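Local coordinates for Mll5499 protein (Mesorhizobium loti, PDB 3BDE) that is of unknown function but belongs to the stress-responsive dimeric alpha/beta barrel (Dabb) family and assembles as a homodimer with a ferredoxin-like fold, at residues V25-H31 / W101-K107; K67-H71 / E106-E110; L42-K46 / H57-L61. All coordinates share one frame; numbering follows the deposited sequence.

Contact 1 (V25-H31 / W101-K107); sequences VVFTLKH and WVPEVEK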
# COMPACT_ATOMS: atom_id res chain seq x y z
N VAL A 25 6.51 0.75 -1.69
CA VAL A 25 6.81 1.68 -2.79
C VAL A 25 6.03 1.20 -4.02
O VAL A 25 6.08 0.02 -4.33
CB VAL A 25 8.35 1.80 -3.05
CG1 VAL A 25 9.00 0.43 -3.42
CG2 VAL A 25 8.63 2.85 -4.11
N VAL A 26 5.30 2.11 -4.68
CA VAL A 26 4.56 1.82 -5.91
C VAL A 26 5.36 2.52 -7.01
O VAL A 26 5.80 3.66 -6.81
CB VAL A 26 3.05 2.27 -5.81
CG1 VAL A 26 2.90 3.78 -5.88
CG2 VAL A 26 2.21 1.63 -6.90
N PHE A 27 5.56 1.86 -8.15
CA PHE A 27 6.42 2.43 -9.18
C PHE A 27 6.20 1.94 -10.59
O PHE A 27 5.51 0.93 -10.82
CB PHE A 27 7.91 2.17 -8.81
CG PHE A 27 8.29 0.70 -8.78
CD1 PHE A 27 8.14 -0.06 -7.61
CD2 PHE A 27 8.85 0.07 -9.91
CE1 PHE A 27 8.51 -1.43 -7.61
CE2 PHE A 27 9.21 -1.27 -9.90
CZ PHE A 27 9.04 -2.02 -8.75
N THR A 28 6.80 2.68 -11.51
CA THR A 28 6.81 2.39 -12.94
C THR A 28 8.26 2.49 -13.37
O THR A 28 8.99 3.40 -12.93
CB THR A 28 5.93 3.37 -13.72
OG1 THR A 28 4.57 3.13 -13.38
CG2 THR A 28 6.09 3.17 -15.22
N LEU A 29 8.68 1.55 -14.19
CA LEU A 29 10.06 1.53 -14.70
C LEU A 29 10.09 2.21 -16.06
O LEU A 29 9.06 2.34 -16.71
CB LEU A 29 10.53 0.09 -14.82
CG LEU A 29 10.55 -0.74 -13.54
CD1 LEU A 29 10.81 -2.24 -13.90
CD2 LEU A 29 11.59 -0.17 -12.63
N LYS A 30 11.27 2.63 -16.49
CA LYS A 30 11.49 3.21 -17.84
C LYS A 30 11.43 2.14 -18.94
O LYS A 30 11.21 2.46 -20.12
CB LYS A 30 12.86 3.91 -17.91
CG LYS A 30 12.96 5.08 -16.96
CD LYS A 30 14.31 5.70 -16.96
CE LYS A 30 14.34 6.87 -16.00
NZ LYS A 30 15.74 7.37 -15.91
N HIS A 31 11.59 0.88 -18.53
CA HIS A 31 11.63 -0.26 -19.44
C HIS A 31 10.26 -0.59 -19.99
O HIS A 31 9.24 -0.34 -19.34
CB HIS A 31 12.14 -1.52 -18.74
CG HIS A 31 13.43 -1.33 -18.00
ND1 HIS A 31 14.54 -0.75 -18.58
CD2 HIS A 31 13.79 -1.65 -16.74
CE1 HIS A 31 15.52 -0.72 -17.71
NE2 HIS A 31 15.09 -1.26 -16.58
N TRP A 101 17.83 1.57 -8.93
CA TRP A 101 16.58 2.33 -8.76
C TRP A 101 16.61 3.66 -9.51
O TRP A 101 15.80 3.89 -10.41
CB TRP A 101 16.26 2.56 -7.27
CG TRP A 101 14.94 3.14 -7.04
CD1 TRP A 101 14.63 4.44 -7.03
CD2 TRP A 101 13.73 2.43 -6.78
NE1 TRP A 101 13.30 4.62 -6.79
CE2 TRP A 101 12.71 3.40 -6.63
CE3 TRP A 101 13.40 1.07 -6.65
CZ2 TRP A 101 11.36 3.06 -6.38
CZ3 TRP A 101 12.07 0.73 -6.38
CH2 TRP A 101 11.06 1.73 -6.27
N VAL A 102 17.57 4.51 -9.15
CA VAL A 102 17.69 5.84 -9.76
C VAL A 102 17.76 5.80 -11.30
O VAL A 102 17.04 6.54 -11.92
CB VAL A 102 18.83 6.68 -9.13
CG1 VAL A 102 19.05 7.98 -9.93
CG2 VAL A 102 18.52 7.00 -7.69
N PRO A 103 18.62 4.96 -11.90
CA PRO A 103 18.66 4.86 -13.37
C PRO A 103 17.46 4.22 -14.08
O PRO A 103 17.18 4.59 -15.22
CB PRO A 103 19.92 4.02 -13.65
CG PRO A 103 20.68 4.02 -12.38
CD PRO A 103 19.69 4.15 -11.29
N GLU A 104 16.75 3.29 -13.44
CA GLU A 104 15.71 2.49 -14.12
C GLU A 104 14.27 2.82 -13.77
O GLU A 104 13.38 2.44 -14.52
CB GLU A 104 15.97 1.01 -13.88
CG GLU A 104 17.36 0.52 -14.31
CD GLU A 104 17.55 -0.96 -14.08
OE1 GLU A 104 16.67 -1.74 -14.48
OE2 GLU A 104 18.61 -1.35 -13.54
N VAL A 105 14.04 3.50 -12.65
CA VAL A 105 12.68 3.84 -12.24
C VAL A 105 12.24 5.19 -12.85
O VAL A 105 12.93 6.21 -12.72
CB VAL A 105 12.52 3.83 -10.69
CG1 VAL A 105 11.13 4.39 -10.28
CG2 VAL A 105 12.72 2.42 -10.18
N GLU A 106 11.09 5.18 -13.52
CA GLU A 106 10.51 6.37 -14.14
C GLU A 106 9.89 7.28 -13.09
O GLU A 106 10.12 8.49 -13.09
CB GLU A 106 9.44 5.97 -15.18
CG GLU A 106 8.68 7.13 -15.88
CD GLU A 106 9.59 8.12 -16.60
OE1 GLU A 106 10.63 7.69 -17.13
OE2 GLU A 106 9.24 9.32 -16.65
N LYS A 107 9.06 6.69 -12.23
CA LYS A 107 8.36 7.41 -11.17
C LYS A 107 7.92 6.48 -10.06
O LYS A 107 7.74 5.26 -10.27
CB LYS A 107 7.13 8.11 -11.74
CG LYS A 107 6.24 7.19 -12.58
CD LYS A 107 4.94 7.84 -12.95
CE LYS A 107 4.29 7.08 -14.07
NZ LYS A 107 2.90 7.53 -14.24

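Contact 2 (K67-H71 / E106-E110); sequences KIDYH and EKFLE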
# COMPACT_ATOMS: atom_id res chain seq x y z
N LYS A 67 -6.99 3.76 -12.13
CA LYS A 67 -6.98 5.17 -11.73
C LYS A 67 -5.59 5.79 -11.51
O LYS A 67 -5.39 6.95 -11.89
CB LYS A 67 -7.83 5.36 -10.47
N ILE A 68 -4.66 5.04 -10.91
CA ILE A 68 -3.27 5.50 -10.64
C ILE A 68 -2.34 4.85 -11.69
O ILE A 68 -2.51 3.67 -12.02
CB ILE A 68 -2.87 5.22 -9.14
CG1 ILE A 68 -1.89 6.28 -8.62
CG2 ILE A 68 -2.39 3.77 -8.90
CD1 ILE A 68 -1.37 6.03 -7.19
N ASP A 69 -1.36 5.60 -12.20
CA ASP A 69 -0.44 5.15 -13.27
C ASP A 69 0.91 4.63 -12.73
O ASP A 69 1.98 5.19 -12.99
CB ASP A 69 -0.26 6.26 -14.33
CG ASP A 69 0.53 5.82 -15.55
OD1 ASP A 69 0.48 4.63 -15.96
OD2 ASP A 69 1.26 6.66 -16.11
N TYR A 70 0.84 3.56 -11.94
CA TYR A 70 2.00 2.84 -11.40
C TYR A 70 1.75 1.38 -11.75
O TYR A 70 0.61 0.94 -11.63
CB TYR A 70 2.16 3.03 -9.90
CG TYR A 70 2.45 4.47 -9.58
CD1 TYR A 70 3.72 5.01 -9.79
CD2 TYR A 70 1.46 5.30 -9.08
CE1 TYR A 70 3.99 6.36 -9.52
CE2 TYR A 70 1.73 6.65 -8.78
CZ TYR A 70 2.99 7.17 -9.00
OH TYR A 70 3.25 8.50 -8.73
N HIS A 71 2.79 0.67 -12.17
CA HIS A 71 2.66 -0.72 -12.60
C HIS A 71 2.96 -1.76 -11.54
O HIS A 71 2.41 -2.85 -11.59
CB HIS A 71 3.57 -1.01 -13.79
CG HIS A 71 3.31 -0.16 -14.99
ND1 HIS A 71 4.23 -0.02 -16.00
CD2 HIS A 71 2.24 0.61 -15.33
CE1 HIS A 71 3.73 0.77 -16.94
NE2 HIS A 71 2.53 1.17 -16.55
N GLU A 106 11.09 5.18 -13.52
CA GLU A 106 10.51 6.37 -14.14
C GLU A 106 9.89 7.28 -13.09
O GLU A 106 10.12 8.49 -13.09
CB GLU A 106 9.44 5.97 -15.18
CG GLU A 106 8.68 7.13 -15.88
CD GLU A 106 9.59 8.12 -16.60
OE1 GLU A 106 10.63 7.69 -17.13
OE2 GLU A 106 9.24 9.32 -16.65
N LYS A 107 9.06 6.69 -12.23
CA LYS A 107 8.36 7.41 -11.17
C LYS A 107 7.92 6.48 -10.06
O LYS A 107 7.74 5.26 -10.27
CB LYS A 107 7.13 8.11 -11.74
CG LYS A 107 6.24 7.19 -12.58
CD LYS A 107 4.94 7.84 -12.95
CE LYS A 107 4.29 7.08 -14.07
NZ LYS A 107 2.90 7.53 -14.24
N PHE A 108 7.72 7.05 -8.87
CA PHE A 108 7.31 6.25 -7.72
C PHE A 108 6.68 7.07 -6.60
O PHE A 108 6.76 8.30 -6.59
CB PHE A 108 8.51 5.44 -7.18
CG PHE A 108 9.54 6.26 -6.44
CD1 PHE A 108 10.57 6.91 -7.15
CD2 PHE A 108 9.53 6.36 -5.05
CE1 PHE A 108 11.54 7.69 -6.46
CE2 PHE A 108 10.52 7.15 -4.37
CZ PHE A 108 11.50 7.80 -5.07
N LEU A 109 6.04 6.36 -5.68
CA LEU A 109 5.48 6.94 -4.45
C LEU A 109 5.89 5.97 -3.34
O LEU A 109 5.78 4.76 -3.53
CB LEU A 109 3.96 6.98 -4.48
CG LEU A 109 3.24 7.95 -5.40
CD1 LEU A 109 1.75 7.59 -5.49
CD2 LEU A 109 3.45 9.38 -4.91
N GLU A 110 6.34 6.51 -2.22
CA GLU A 110 6.63 5.72 -1.04
C GLU A 110 5.44 5.91 -0.12
O GLU A 110 5.04 7.04 0.11
CB GLU A 110 7.89 6.19 -0.32
CG GLU A 110 9.19 5.78 -0.96
CD GLU A 110 10.40 6.09 -0.07
OE1 GLU A 110 10.40 5.69 1.12
OE2 GLU A 110 11.36 6.73 -0.57

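Contact 3 (L42-K46 / H57-L61); sequences LVDAK and HFEQL. With EDO (1,2-ethanediol), chain F.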
# COMPACT_ATOMS: atom_id res chain seq x y z
N LEU A 42 13.16 -6.66 -11.48
CA LEU A 42 12.32 -7.31 -10.47
C LEU A 42 13.02 -8.53 -9.78
O LEU A 42 13.05 -8.64 -8.53
CB LEU A 42 10.99 -7.74 -11.11
CG LEU A 42 10.11 -6.61 -11.65
CD1 LEU A 42 8.94 -7.17 -12.43
CD2 LEU A 42 9.63 -5.68 -10.50
N VAL A 43 13.62 -9.38 -10.59
CA VAL A 43 14.35 -10.58 -10.13
C VAL A 43 15.54 -10.16 -9.25
O VAL A 43 15.66 -10.65 -8.14
CB VAL A 43 14.76 -11.49 -11.31
CG1 VAL A 43 15.60 -12.67 -10.86
CG2 VAL A 43 13.50 -11.99 -12.02
N ASP A 44 16.32 -9.19 -9.71
CA ASP A 44 17.49 -8.71 -8.95
C ASP A 44 17.12 -7.96 -7.67
O ASP A 44 17.77 -8.14 -6.64
CB ASP A 44 18.42 -7.87 -9.81
CG ASP A 44 19.00 -8.66 -11.02
OD1 ASP A 44 18.93 -9.90 -11.05
OD2 ASP A 44 19.48 -8.01 -11.96
N ALA A 45 16.08 -7.12 -7.74
CA ALA A 45 15.59 -6.39 -6.55
C ALA A 45 15.19 -7.36 -5.43
O ALA A 45 15.56 -7.19 -4.25
CB ALA A 45 14.39 -5.49 -6.92
N LYS A 46 14.43 -8.39 -5.81
CA LYS A 46 14.03 -9.44 -4.86
C LYS A 46 15.23 -10.13 -4.19
O LYS A 46 15.28 -10.22 -2.96
CB LYS A 46 13.16 -10.49 -5.55
CG LYS A 46 12.53 -11.48 -4.58
CD LYS A 46 11.59 -12.39 -5.32
CE LYS A 46 10.92 -13.39 -4.40
NZ LYS A 46 11.89 -14.41 -3.90
N HIS A 57 8.86 -10.41 5.13
CA HIS A 57 7.69 -10.47 4.26
C HIS A 57 7.83 -9.57 3.04
O HIS A 57 6.90 -8.83 2.69
CB HIS A 57 6.42 -10.11 5.04
CG HIS A 57 6.21 -10.92 6.27
ND1 HIS A 57 6.05 -12.29 6.24
CD2 HIS A 57 6.13 -10.56 7.57
CE1 HIS A 57 5.88 -12.73 7.48
NE2 HIS A 57 5.92 -11.70 8.30
N PHE A 58 9.01 -9.62 2.41
CA PHE A 58 9.24 -8.89 1.17
C PHE A 58 8.34 -9.48 0.07
O PHE A 58 8.41 -10.69 -0.20
CB PHE A 58 10.71 -8.97 0.75
CG PHE A 58 11.01 -8.17 -0.49
CD1 PHE A 58 10.91 -8.75 -1.75
CD2 PHE A 58 11.38 -6.82 -0.39
CE1 PHE A 58 11.16 -8.01 -2.90
CE2 PHE A 58 11.63 -6.07 -1.54
CZ PHE A 58 11.53 -6.69 -2.80
N GLU A 59 7.51 -8.62 -0.53
CA GLU A 59 6.60 -9.04 -1.60
C GLU A 59 6.69 -8.13 -2.80
O GLU A 59 6.79 -6.92 -2.66
CB GLU A 59 5.15 -9.10 -1.09
CG GLU A 59 4.92 -10.15 -0.02
CD GLU A 59 3.47 -10.32 0.40
OE1 GLU A 59 2.56 -9.80 -0.28
OE2 GLU A 59 3.24 -11.01 1.41
N GLN A 60 6.68 -8.75 -3.99
CA GLN A 60 6.65 -8.01 -5.25
C GLN A 60 5.22 -8.13 -5.72
O GLN A 60 4.66 -9.24 -5.77
CB GLN A 60 7.62 -8.57 -6.26
CG GLN A 60 9.04 -8.38 -5.77
CD GLN A 60 10.04 -8.79 -6.79
OE1 GLN A 60 9.92 -9.88 -7.35
NE2 GLN A 60 11.07 -7.94 -7.02
N LEU A 61 4.69 -7.00 -6.18
CA LEU A 61 3.30 -6.88 -6.54
C LEU A 61 3.11 -6.20 -7.88
O LEU A 61 3.96 -5.40 -8.30
CB LEU A 61 2.61 -6.05 -5.47
CG LEU A 61 2.74 -6.53 -4.01
CD1 LEU A 61 2.39 -5.45 -3.03
CD2 LEU A 61 1.95 -7.83 -3.77
C1 EDO F . 9.65 -13.32 6.98
O1 EDO F . 10.58 -12.70 6.10
C2 EDO F . 9.37 -14.69 6.39
O2 EDO F . 8.42 -14.73 5.30

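Contact 1 (V25-H31 / W101-K107)
The carbonyl oxygen T28 O accepts two backbone donors at once: E106 N at 2.8 Å, and K107 N by a longer, weak bond. T28 N returns a bond to K107 O (3.0 Å). Since two consecutive residues, E106 and K107, face the single T28, the register slips by one before L29 meets V105. Further on, K30 N donates to E104 O, capturing a carbonyl from the end of helix 91-104. The extended K30 side chain then brings NZ above the carbonyl plane of P103, 3.2 Å from its O.

At the other side of the helix end, H31 NE2 donates to E104 OE1 over 2.7 Å, almost straight at 170°. The carboxylate oxygen lies in the imidazole plane but is met on its anti side, with the donor somewhat out of the carboxylate plane, while E104 OE2 forms a salt bridge with R100.

The apolar flank is built on F27. With CG lodged between its backbone N and carbonyl carbon (chi1 64°), F27 turns one ring face to the edge of W101; the centroids are 5.1 Å apart in this T-shaped pair. V105 CG2 sits over the centre of the indole face and also touches L29 CD2 (3.7 Å). The two-to-one pairing opposite T28 identifies a classic beta bulge, placed where helix 91-104 passes directly into the last strand of the ferredoxin-like antiparallel sheet.

Contact 2 (K67-H71 / E106-E110)
The phenol ring of Y70 is pressed against strand 105-115 along the backbone from K107 to L109. K107 C lies at its edge, in the ring plane, whereas F108 CA and L109 CD1 approach obliquely, F108 CA reaching 3.8 Å from Y70 CE1. Above one face, close to the ring normal, stands K107 NZ, but at 5.2 Å from the centroid this cation-pi contact is at most weakly attractive. The side chain of L109 crosses Y70 at about a right angle: its CD1 comes within 3.4 Å of Y70 CE2 and its CG packs against the phenol oxygen. I68 extends this apolar patch, meeting L109 tip to tip through their CD1 atoms (3.9 Å).

The polar half is a two-point grip on one ammonium group. K107 NZ donates to D69 O at 2.8 Å, in the carbonyl plane and on a lone pair, and forms a salt bridge with D69 OD2 at 2.6 Å, reaching that oxygen from above the carboxylate plane. With CG anti to the backbone N (chi1 -173°), the D69 carboxylate swings to the same ammonium group that its own backbone carbonyl holds. Replacing K107 by alanine would take away the one ammonium that makes both bonds and is likely to leave the D69 carboxylate without its charge partner and free to turn.

The contact lies at the protein surface, where the loop between strands 58-63 and 72-78 folds past strand 21-29, with Y70 and L109 both touching V26, and I68 of the second subunit packs on L109.

Contact 3 (L42-K46 / H57-L61)
Q60 reaches from strand 58-63 to L42 on helix 36-50, joining the first helix of the ferredoxin-like fold to a strand that is outermost within this chain; the short axes run nearly antiparallel (167°) and 9.9 Å apart. The tight part is the Q60 amide. The Q60 side chain is extended beyond CG (chi2 -175°), which carries NE2 across to the helix, with A45 CB and K46 CB alongside. The acceptor, L42 O, lies in the amide plane of Q60 and already takes the helical bond from K46 N at 3.1 Å; the two donors arrive from opposite faces of the carbonyl plane. The helix thus keeps its own bond while gaining a second.

Toward solvent the fit is looser. F58 CE1 comes no nearer to K46 than 3.8 Å, at CA, and the exposed K46 side chain runs past Q60 OE1 before its end leads away. F58 is also flanked by F74 of the adjoining strand. At the outer end, H57 has no helix partner in 42-46; its N donates to O1 of a 1,2-ethanediol, probably from the crystallisation liquor, whose C1 lies over one imidazole face, toward the rim. The bond from Q60 NE2 to L42 O is 2.6 Å long, with 171° at the hydrogen.

All three contacts reach one four-stranded antiparallel sheet, ordered 58-63, 72-78, 21-29, 105-115. Contacts 1 and 2 are neighbours, with centres 9 Å apart: they share E106 and K107 on strand 105-115 and are tied by the probable backbone bonds V26 N to L109 O and F27 O to H71 N. Contact 3 lies about 14 Å from the centre of contact 1 and 16 Å from that of contact 2. Along the chain it is nested within the loop closed by contact 1 and finishes before contact 2 opens. Each touches the second subunit, and strand 58-63 continues the sheet across the interface at L61, consistent with a dimeric alpha/beta barrel.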